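Local atomic coordinates of lysozyme (Asticcacaulis excentricus, PDB entry 6H9D), a protein that is the muramidase domain of SpmX, a co-opted, probably detoxified phage-type lysozyme related to peptidoglycan hydrolases and tied to bacterial stalk synthesis. Residues A[11-24]-A[45-58]. Numbering follows the deposited sequence.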
loop_
_atom_site.group_PDB
_atom_site.type_symbol
_atom_site.label_atom_id
_atom_site.label_comp_id
_atom_site.label_asym_id
_atom_site.label_seq_id
_atom_site.Cartn_x
_atom_site.Cartn_y
_atom_site.Cartn_z
ATOM N N VAL A 11 5.561 -0.014 -7.782
ATOM C CA VAL A 11 6.535 -0.204 -6.721
ATOM C C VAL A 11 7.155 1.140 -6.335
ATOM O O VAL A 11 7.275 1.446 -5.164
ATOM C CB VAL A 11 7.602 -1.249 -7.106
ATOM C CG1 VAL A 11 8.706 -1.292 -6.067
ATOM C CG2 VAL A 11 6.964 -2.625 -7.296
ATOM N N GLU A 12 7.522 1.960 -7.325
ATOM C CA GLU A 12 8.180 3.254 -7.038
ATOM C C GLU A 12 7.215 4.179 -6.272
ATOM O O GLU A 12 7.616 4.885 -5.358
ATOM C CB GLU A 12 8.649 3.953 -8.319
ATOM C CG GLU A 12 9.741 3.220 -9.078
ATOM C CD GLU A 12 10.901 2.686 -8.250
ATOM O OE1 GLU A 12 11.436 3.455 -7.417
ATOM O OE2 GLU A 12 11.260 1.503 -8.454
ATOM N N LEU A 13 5.934 4.175 -6.644
ATOM C CA LEU A 13 4.940 4.959 -5.918
ATOM C C LEU A 13 4.939 4.562 -4.430
ATOM O O LEU A 13 5.014 5.387 -3.526
ATOM C CB LEU A 13 3.558 4.733 -6.541
ATOM C CG LEU A 13 2.426 5.432 -5.786
ATOM C CD1 LEU A 13 2.568 6.935 -5.924
ATOM C CD2 LEU A 13 1.051 4.989 -6.253
ATOM N N ILE A 14 4.878 3.258 -4.178
ATOM C CA ILE A 14 4.784 2.740 -2.830
ATOM C C ILE A 14 6.038 3.123 -2.040
ATOM O O ILE A 14 5.954 3.587 -0.897
ATOM C CB ILE A 14 4.520 1.224 -2.871
ATOM C CG1 ILE A 14 3.084 0.986 -3.350
ATOM C CG2 ILE A 14 4.807 0.568 -1.532
ATOM C CD1 ILE A 14 2.709 -0.460 -3.538
ATOM N N LYS A 15 7.193 2.975 -2.685
ATOM C CA LYS A 15 8.467 3.280 -2.062
ATOM C C LYS A 15 8.544 4.777 -1.710
ATOM O O LYS A 15 9.231 5.157 -0.778
ATOM C CB LYS A 15 9.558 2.859 -3.043
ATOM C CG LYS A 15 10.980 2.866 -2.532
ATOM C CD LYS A 15 11.964 2.577 -3.654
ATOM C CE LYS A 15 11.718 1.220 -4.271
ATOM N NZ LYS A 15 12.737 0.888 -5.290
ATOM N N SER A 16 7.863 5.619 -2.485
ATOM C CA SER A 16 7.961 7.065 -2.352
ATOM C C SER A 16 7.358 7.512 -1.022
ATOM O O SER A 16 7.690 8.572 -0.538
ATOM C CB SER A 16 7.309 7.776 -3.524
ATOM O OG SER A 16 5.898 7.646 -3.468
ATOM N N PHE A 17 6.500 6.680 -0.421
ATOM C CA PHE A 17 5.876 6.999 0.843
ATOM C C PHE A 17 6.691 6.442 2.014
ATOM O O PHE A 17 6.322 6.631 3.169
ATOM C CB PHE A 17 4.428 6.478 0.894
ATOM C CG PHE A 17 3.570 6.919 -0.259
ATOM C CD1 PHE A 17 3.393 8.264 -0.519
ATOM C CD2 PHE A 17 2.944 5.999 -1.091
ATOM C CE1 PHE A 17 2.641 8.674 -1.607
ATOM C CE2 PHE A 17 2.156 6.416 -2.149
ATOM C CZ PHE A 17 2.014 7.761 -2.407
ATOM N N GLU A 18 7.741 5.701 1.688
ATOM C CA GLU A 18 8.572 5.005 2.691
ATOM C C GLU A 18 9.969 5.616 2.754
ATOM O O GLU A 18 10.425 6.162 1.768
ATOM C CB GLU A 18 8.741 3.545 2.282
ATOM C CG GLU A 18 7.440 2.818 2.046
ATOM C CD GLU A 18 6.795 2.404 3.346
ATOM O OE1 GLU A 18 7.508 2.332 4.329
ATOM O OE2 GLU A 18 5.589 2.200 3.364
ATOM N N GLY A 19 10.592 5.508 3.919
ATOM C CA GLY A 19 11.971 5.967 4.122
ATOM C C GLY A 19 12.885 4.768 4.147
ATOM O O GLY A 19 12.580 3.848 4.871
ATOM N N LEU A 20 13.966 4.796 3.378
ATOM C CA LEU A 20 14.901 3.647 3.342
ATOM C C LEU A 20 15.738 3.566 4.623
ATOM O O LEU A 20 16.385 4.538 4.955
ATOM C CB LEU A 20 15.808 3.768 2.117
ATOM C CG LEU A 20 17.009 2.832 2.134
ATOM C CD1 LEU A 20 16.563 1.393 2.067
ATOM C CD2 LEU A 20 17.975 3.139 1.012
ATOM N N ARG A 21 15.707 2.419 5.295
ATOM C CA ARG A 21 16.555 2.169 6.476
ATOM C C ARG A 21 17.590 1.139 6.035
ATOM O O ARG A 21 17.225 -0.009 5.841
ATOM C CB ARG A 21 15.739 1.670 7.670
ATOM C CG ARG A 21 14.695 2.658 8.163
ATOM C CD ARG A 21 15.274 3.952 8.713
ATOM N NE ARG A 21 16.142 3.718 9.863
ATOM C CZ ARG A 21 15.707 3.550 11.104
ATOM N NH1 ARG A 21 14.406 3.582 11.362
ATOM N NH2 ARG A 21 16.570 3.343 12.090
ATOM N N GLN A 22 18.834 1.565 5.854
ATOM C CA GLN A 22 19.904 0.675 5.355
ATOM C C GLN A 22 20.382 -0.268 6.449
ATOM O O GLN A 22 20.978 -1.244 6.105
ATOM C CB GLN A 22 21.094 1.484 4.853
ATOM C CG GLN A 22 20.971 1.912 3.401
ATOM C CD GLN A 22 21.614 3.260 3.212
ATOM O OE1 GLN A 22 22.468 3.671 3.986
ATOM N NE2 GLN A 22 21.198 3.971 2.183
ATOM N N GLN A 23 20.088 0.035 7.706
ATOM C CA GLN A 23 20.581 -0.807 8.817
ATOM C C GLN A 23 19.412 -1.297 9.664
ATOM O O GLN A 23 18.548 -0.513 9.964
ATOM C CB GLN A 23 21.560 -0.012 9.678
ATOM C CG GLN A 23 21.992 -0.755 10.925
ATOM C CD GLN A 23 23.203 -1.608 10.658
ATOM O OE1 GLN A 23 24.238 -1.119 10.225
ATOM N NE2 GLN A 23 23.073 -2.901 10.896
ATOM N N ALA A 24 19.444 -2.568 10.037
ATOM C CA ALA A 24 18.390 -3.191 10.856
ATOM C C ALA A 24 18.292 -2.469 12.195
ATOM O O ALA A 24 19.312 -2.336 12.855
ATOM C CB ALA A 24 18.713 -4.639 11.066
ATOM N N GLY A 45 21.725 -6.725 12.894
ATOM C CA GLY A 45 23.029 -6.448 12.228
ATOM C C GLY A 45 22.962 -6.483 10.706
ATOM O O GLY A 45 23.971 -6.289 10.036
ATOM N N ALA A 46 21.779 -6.751 10.160
ATOM C CA ALA A 46 21.602 -6.826 8.695
ATOM C C ALA A 46 21.741 -5.441 8.066
ATOM O O ALA A 46 21.424 -4.467 8.706
ATOM C CB ALA A 46 20.276 -7.444 8.360
ATOM N N ARG A 47 22.237 -5.397 6.839
ATOM C CA ARG A 47 22.399 -4.129 6.093
ATOM C C ARG A 47 21.826 -4.342 4.688
ATOM O O ARG A 47 21.939 -5.454 4.185
ATOM C CB ARG A 47 23.874 -3.721 6.033
ATOM C CG ARG A 47 24.526 -3.399 7.372
ATOM C CD ARG A 47 25.990 -2.977 7.240
ATOM N NE ARG A 47 26.455 -1.888 8.100
ATOM C CZ ARG A 47 27.565 -1.175 7.909
ATOM N NH1 ARG A 47 28.250 -1.286 6.784
ATOM N NH2 ARG A 47 27.988 -0.342 8.839
ATOM N N VAL A 48 21.230 -3.309 4.096
ATOM C CA VAL A 48 20.675 -3.458 2.725
ATOM C C VAL A 48 21.048 -2.268 1.850
ATOM O O VAL A 48 21.151 -1.169 2.351
ATOM C CB VAL A 48 19.143 -3.570 2.727
ATOM C CG1 VAL A 48 18.636 -4.858 3.330
ATOM C CG2 VAL A 48 18.503 -2.375 3.384
ATOM N N THR A 49 21.217 -2.539 0.564
ATOM C CA THR A 49 21.348 -1.462 -0.442
ATOM C C THR A 49 19.930 -1.090 -0.897
ATOM O O THR A 49 18.976 -1.808 -0.563
ATOM C CB THR A 49 22.104 -1.946 -1.679
ATOM O OG1 THR A 49 21.377 -3.024 -2.246
ATOM C CG2 THR A 49 23.499 -2.423 -1.365
ATOM N N ALA A 50 19.803 -0.004 -1.651
ATOM C CA ALA A 50 18.482 0.374 -2.179
ATOM C C ALA A 50 17.941 -0.801 -3.000
ATOM O O ALA A 50 16.786 -1.073 -2.907
ATOM C CB ALA A 50 18.614 1.623 -2.999
ATOM N N GLU A 51 18.806 -1.484 -3.743
ATOM C CA GLU A 51 18.449 -2.681 -4.573
ATOM C C GLU A 51 17.882 -3.804 -3.678
ATOM O O GLU A 51 16.861 -4.430 -3.987
ATOM C CB GLU A 51 19.685 -3.177 -5.348
ATOM C CG GLU A 51 19.411 -3.774 -6.727
ATOM C CD GLU A 51 20.468 -4.748 -7.267
ATOM O OE1 GLU A 51 21.652 -4.613 -6.902
ATOM O OE2 GLU A 51 20.105 -5.691 -8.021
ATOM N N ASP A 52 18.564 -4.088 -2.567
ATOM C CA ASP A 52 18.129 -5.134 -1.634
ATOM C C ASP A 52 16.756 -4.757 -1.029
ATOM O O ASP A 52 15.877 -5.598 -0.867
ATOM C CB ASP A 52 19.143 -5.324 -0.505
ATOM C CG ASP A 52 20.520 -5.858 -0.881
ATOM O OD1 ASP A 52 20.679 -6.366 -1.984
ATOM O OD2 ASP A 52 21.436 -5.719 -0.053
ATOM N N ALA A 53 16.581 -3.475 -0.673
ATOM C CA ALA A 53 15.349 -2.986 -0.046
ATOM C C ALA A 53 14.181 -3.106 -1.040
ATOM O O ALA A 53 13.075 -3.430 -0.642
ATOM C CB ALA A 53 15.537 -1.568 0.424
ATOM N N ASP A 54 14.460 -2.875 -2.331
ATOM C CA ASP A 54 13.454 -3.044 -3.409
ATOM C C ASP A 54 12.964 -4.492 -3.428
ATOM O O ASP A 54 11.777 -4.739 -3.488
ATOM C CB ASP A 54 14.007 -2.641 -4.778
ATOM C CG ASP A 54 12.967 -2.718 -5.883
ATOM O OD1 ASP A 54 12.806 -3.790 -6.454
ATOM O OD2 ASP A 54 12.314 -1.694 -6.145
ATOM N N ALA A 55 13.910 -5.440 -3.360
ATOM C CA ALA A 55 13.579 -6.848 -3.387
ATOM C C ALA A 55 12.681 -7.194 -2.198
ATOM O O ALA A 55 11.673 -7.834 -2.380
ATOM C CB ALA A 55 14.831 -7.686 -3.409
ATOM N N LEU A 56 13.044 -6.734 -0.998
ATOM C CA LEU A 56 12.294 -7.038 0.206
ATOM C C LEU A 56 10.894 -6.415 0.162
ATOM O O LEU A 56 9.928 -7.017 0.629
ATOM C CB LEU A 56 13.078 -6.552 1.431
ATOM C CG LEU A 56 14.430 -7.242 1.646
ATOM C CD1 LEU A 56 15.222 -6.530 2.718
ATOM C CD2 LEU A 56 14.244 -8.707 2.011
ATOM N N LEU A 57 10.779 -5.202 -0.374
ATOM C CA LEU A 57 9.481 -4.548 -0.496
ATOM C C LEU A 57 8.602 -5.403 -1.426
ATOM O O LEU A 57 7.437 -5.633 -1.119
ATOM C CB LEU A 57 9.654 -3.099 -0.989
ATOM C CG LEU A 57 8.367 -2.364 -1.386
ATOM C CD1 LEU A 57 7.392 -2.278 -0.215
ATOM C CD2 LEU A 57 8.678 -0.979 -1.921
ATOM N N ARG A 58 9.172 -5.936 -2.516
ATOM C CA ARG A 58 8.382 -6.756 -3.444
ATOM C C ARG A 58 7.925 -8.035 -2.735
ATOM O O ARG A 58 6.842 -8.518 -3.007
ATOM C CB ARG A 58 9.163 -7.036 -4.734
ATOM C CG ARG A 58 9.357 -5.798 -5.604
ATOM C CD ARG A 58 10.445 -5.953 -6.656
ATOM N NE ARG A 58 10.508 -4.800 -7.554
ATOM C CZ ARG A 58 9.784 -4.696 -8.671
ATOM N NH1 ARG A 58 8.929 -5.650 -8.979
ATOM N NH2 ARG A 58 9.917 -3.646 -9.459
HETATM O O HOH W 1 11.580 -1.574 -8.778
HETATM O O HOH W 2 15.073 0.927 -3.329
HETATM O O HOH W 3 21.430 -3.863 13.061
#
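Leu57 and Val11 meet where two helices cross steeply, the axes of their segments at 103°, and this corner illustrates how one contact can pass from a dense apolar interior to a hydrated, charged edge. On the buried side Leu57 divides its methyls: CD1 lies 4.1 Å from CG2 of Ile14, while CD2 rests on CB of Lys15 and CG1 of Val11. Ile14 also reaches Val85 and Phe89 of helix 78-91. Val11 sets CG1 anti to its backbone nitrogen (chi1 172°), which leaves CG2 to sit over the centre of the Arg58 guanidinium, 3.7 Å above its plane.

Towards solvent, charges take over. Lys15 bends at chi3 and brings NZ to the anti lone pair of Asp54 OD2, at 2.8 Å, while Asp54 OD1 receives Arg58 NE at 2.7 Å. Glu12 OE2 lies 4.1 Å from Asp54 OD2, the two carboxylate planes nearly parallel but offset; a water donates to both oxygens and accepts from Arg58 NH2. Lys15 NZ also pairs with Glu12 OE2 at 3.5 Å, and the two cations and the water probably ease the repulsion.

Farther along, Leu20 presses CD1 against CB of Ala53 at 3.5 Å. Beyond it the chains are joined by backbone bonds, Val48 N to Gln22 O and Ala24 N to Ala46 O, flanking the single Gln23–Arg47 bridge. At the same pair Arg47 NE also donates to Gln23 OE1 at 3.2 Å, amide and guanidinium planes 64° apart. The arrangement belongs to the phage-lysozyme fold, in which a small beta-containing lobe is joined to a helical lobe by a long helix, here 50-71.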